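Local coordinates for nitroreductase family protein (Sphingopyxis sp., PDB 7DP2), which probably uses flavin mononucleotide and NADPH to reduce nitro groups, including those of dinitroaniline herbicides, at residues 56-61 against 137-142. The protein carries 1 engineered substitution. Residues are numbered along the deposited sequence; the frame is centred on the assembly and turned at random.
Sequences TVVTGE and MLFLHC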
loop_
_atom_site.group_PDB
_atom_site.type_symbol
_atom_site.label_atom_id
_atom_site.label_comp_id
_atom_site.label_asym_id
_atom_site.label_seq_id
_atom_site.Cartn_x
_atom_site.Cartn_y
_atom_site.Cartn_z
ATOM N N THR A 56 -14.399 -6.975 -4.960
ATOM C CA THR A 56 -15.834 -7.184 -5.020
ATOM C C THR A 56 -16.561 -6.061 -4.278
ATOM O O THR A 56 -16.328 -5.841 -3.102
ATOM C CB THR A 56 -16.219 -8.540 -4.422
ATOM O OG1 THR A 56 -15.473 -9.567 -5.084
ATOM C CG2 THR A 56 -17.709 -8.790 -4.600
ATOM N N VAL A 57 -17.441 -5.350 -4.973
ATOM C CA VAL A 57 -18.120 -4.202 -4.377
ATOM C C VAL A 57 -19.588 -4.491 -4.139
ATOM O O VAL A 57 -20.334 -4.753 -5.085
ATOM C CB VAL A 57 -18.023 -2.964 -5.280
ATOM C CG1 VAL A 57 -18.668 -1.782 -4.613
ATOM C CG2 VAL A 57 -16.589 -2.673 -5.591
ATOM N N VAL A 58 -20.018 -4.412 -2.885
ATOM C CA VAL A 58 -21.392 -4.778 -2.577
ATOM C C VAL A 58 -22.175 -3.655 -1.910
ATOM O O VAL A 58 -21.659 -2.910 -1.076
ATOM C CB VAL A 58 -21.436 -6.045 -1.700
ATOM C CG1 VAL A 58 -20.752 -7.210 -2.416
ATOM C CG2 VAL A 58 -20.787 -5.784 -0.363
ATOM N N THR A 59 -23.448 -3.560 -2.275
ATOM C CA THR A 59 -24.336 -2.597 -1.658
ATOM C C THR A 59 -25.709 -3.220 -1.485
ATOM O O THR A 59 -25.910 -4.381 -1.845
ATOM C CB THR A 59 -24.468 -1.330 -2.499
ATOM O OG1 THR A 59 -25.077 -0.296 -1.716
ATOM C CG2 THR A 59 -25.319 -1.609 -3.735
ATOM N N GLY A 60 -26.645 -2.449 -0.935
ATOM C CA GLY A 60 -28.005 -2.905 -0.782
ATOM C C GLY A 60 -28.041 -4.154 0.070
ATOM O O GLY A 60 -27.469 -4.200 1.165
ATOM N N GLU A 61 -28.660 -5.198 -0.459
ATOM C CA GLU A 61 -28.916 -6.378 0.347
ATOM C C GLU A 61 -28.035 -7.551 -0.046
ATOM O O GLU A 61 -28.137 -8.637 0.518
ATOM C CB GLU A 61 -30.395 -6.760 0.310
ATOM C CG GLU A 61 -31.288 -5.658 0.787
ATOM C CD GLU A 61 -32.711 -6.088 1.012
ATOM O OE1 GLU A 61 -32.933 -6.945 1.885
ATOM O OE2 GLU A 61 -33.592 -5.603 0.284
ATOM N N MET A 137 -19.736 -1.458 0.557
ATOM C CA MET A 137 -18.586 -2.084 1.164
ATOM C C MET A 137 -17.709 -2.714 0.089
ATOM O O MET A 137 -18.187 -3.474 -0.752
ATOM C CB MET A 137 -19.012 -3.133 2.199
ATOM C CG MET A 137 -17.862 -4.018 2.615
ATOM S SD MET A 137 -16.499 -3.169 3.442
ATOM C CE MET A 137 -17.369 -2.483 4.849
ATOM N N LEU A 138 -16.429 -2.356 0.104
ATOM C CA LEU A 138 -15.473 -2.904 -0.849
ATOM C C LEU A 138 -14.690 -4.042 -0.210
ATOM O O LEU A 138 -14.087 -3.884 0.839
ATOM C CB LEU A 138 -14.501 -1.824 -1.338
ATOM C CG LEU A 138 -13.369 -2.367 -2.224
ATOM C CD1 LEU A 138 -13.772 -2.448 -3.650
ATOM C CD2 LEU A 138 -12.123 -1.570 -2.102
ATOM N N PHE A 139 -14.661 -5.178 -0.883
ATOM C CA PHE A 139 -13.880 -6.296 -0.408
ATOM C C PHE A 139 -12.677 -6.526 -1.321
ATOM O O PHE A 139 -12.818 -6.922 -2.493
ATOM C CB PHE A 139 -14.762 -7.538 -0.306
ATOM C CG PHE A 139 -15.724 -7.490 0.854
ATOM C CD1 PHE A 139 -15.251 -7.600 2.158
ATOM C CD2 PHE A 139 -17.089 -7.306 0.652
ATOM C CE1 PHE A 139 -16.129 -7.548 3.244
ATOM C CE2 PHE A 139 -17.969 -7.250 1.726
ATOM C CZ PHE A 139 -17.488 -7.365 3.032
ATOM N N LEU A 140 -11.496 -6.249 -0.767
ATOM C CA LEU A 140 -10.229 -6.425 -1.477
ATOM C C LEU A 140 -9.664 -7.801 -1.209
ATOM O O LEU A 140 -9.483 -8.200 -0.069
ATOM C CB LEU A 140 -9.219 -5.341 -1.077
ATOM C CG LEU A 140 -7.745 -5.407 -1.516
ATOM C CD1 LEU A 140 -7.596 -5.625 -3.029
ATOM C CD2 LEU A 140 -7.033 -4.124 -1.126
ATOM N N HIS A 141 -9.422 -8.541 -2.276
ATOM C CA HIS A 141 -8.907 -9.894 -2.167
ATOM C C HIS A 141 -7.947 -10.206 -3.303
ATOM O O HIS A 141 -7.791 -9.404 -4.229
ATOM C CB HIS A 141 -10.062 -10.883 -2.159
ATOM C CG HIS A 141 -11.008 -10.697 -3.293
ATOM N ND1 HIS A 141 -10.926 -11.415 -4.461
ATOM C CD2 HIS A 141 -12.088 -9.876 -3.434
ATOM C CE1 HIS A 141 -11.905 -11.054 -5.279
ATOM N NE2 HIS A 141 -12.623 -10.122 -4.669
ATOM N N CYS A 142 -7.289 -11.358 -3.226
ATOM C CA CYS A 142 -6.394 -11.803 -4.303
ATOM C C CYS A 142 -6.222 -13.301 -4.253
ATOM O O CYS A 142 -6.753 -13.963 -3.360
ATOM C CB CYS A 142 -5.025 -11.130 -4.223
ATOM S SG CYS A 142 -4.056 -11.538 -2.737
#
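Thr56 OG1 meets His141 NE2 at 2.9 Å, near the plane of the imidazole and at its edge. The histidine reaches across because its CG sits between the backbone N and the carbonyl carbon (chi1 52°), which swings the ring back toward strand 54-59. Its ND1 is hydrogen-bonded to Gln195 OE1, so both ring nitrogens are engaged and the imidazole is fixed in rotation. A leucine here would probably leave Thr56 OG1 without its imidazole nitrogen and Gln195 OE1 without ND1, since an alkyl side chain offers neither. The two strands run antiparallel, 159° between their directions. Thr56 and Phe139 form one hydrogen-bonded pair, Thr56 N to Phe139 O and Phe139 N to Thr56 O, each 2.9 Å; Val58 and Met137 form the next, Val58 N bonded to Met137 O at 3.0 Å and Met137 N to Val58 O at 2.9 Å. Between them lies the non-hydrogen-bonded pair Val57 and Leu138. This is the edge of the antiparallel sheet at the core of the nitroreductase fold, and strand 54-59 is one of its two outermost strands within the chain; a strand of the second subunit pairs parallel to it, carrying the sheet across the dimer interface. On the face that carries Thr56, Val58, Met137 and Phe139, Val58 CG2 comes to the rim of the phenyl ring, 3.8 Å from Phe139 CE2, near the ring plane. Met137 CG lies over one face of that ring, offset toward its rim, while Leu189 of helix 182-189 packs against Thr56, Val58 and Phe139. On the other face of the sheet, Val57 CG2 touches Leu138 CD1 at 3.4 Å, with Trp157 of helix 148-167 against the leucine and Ile226 of the second subunit against the valine.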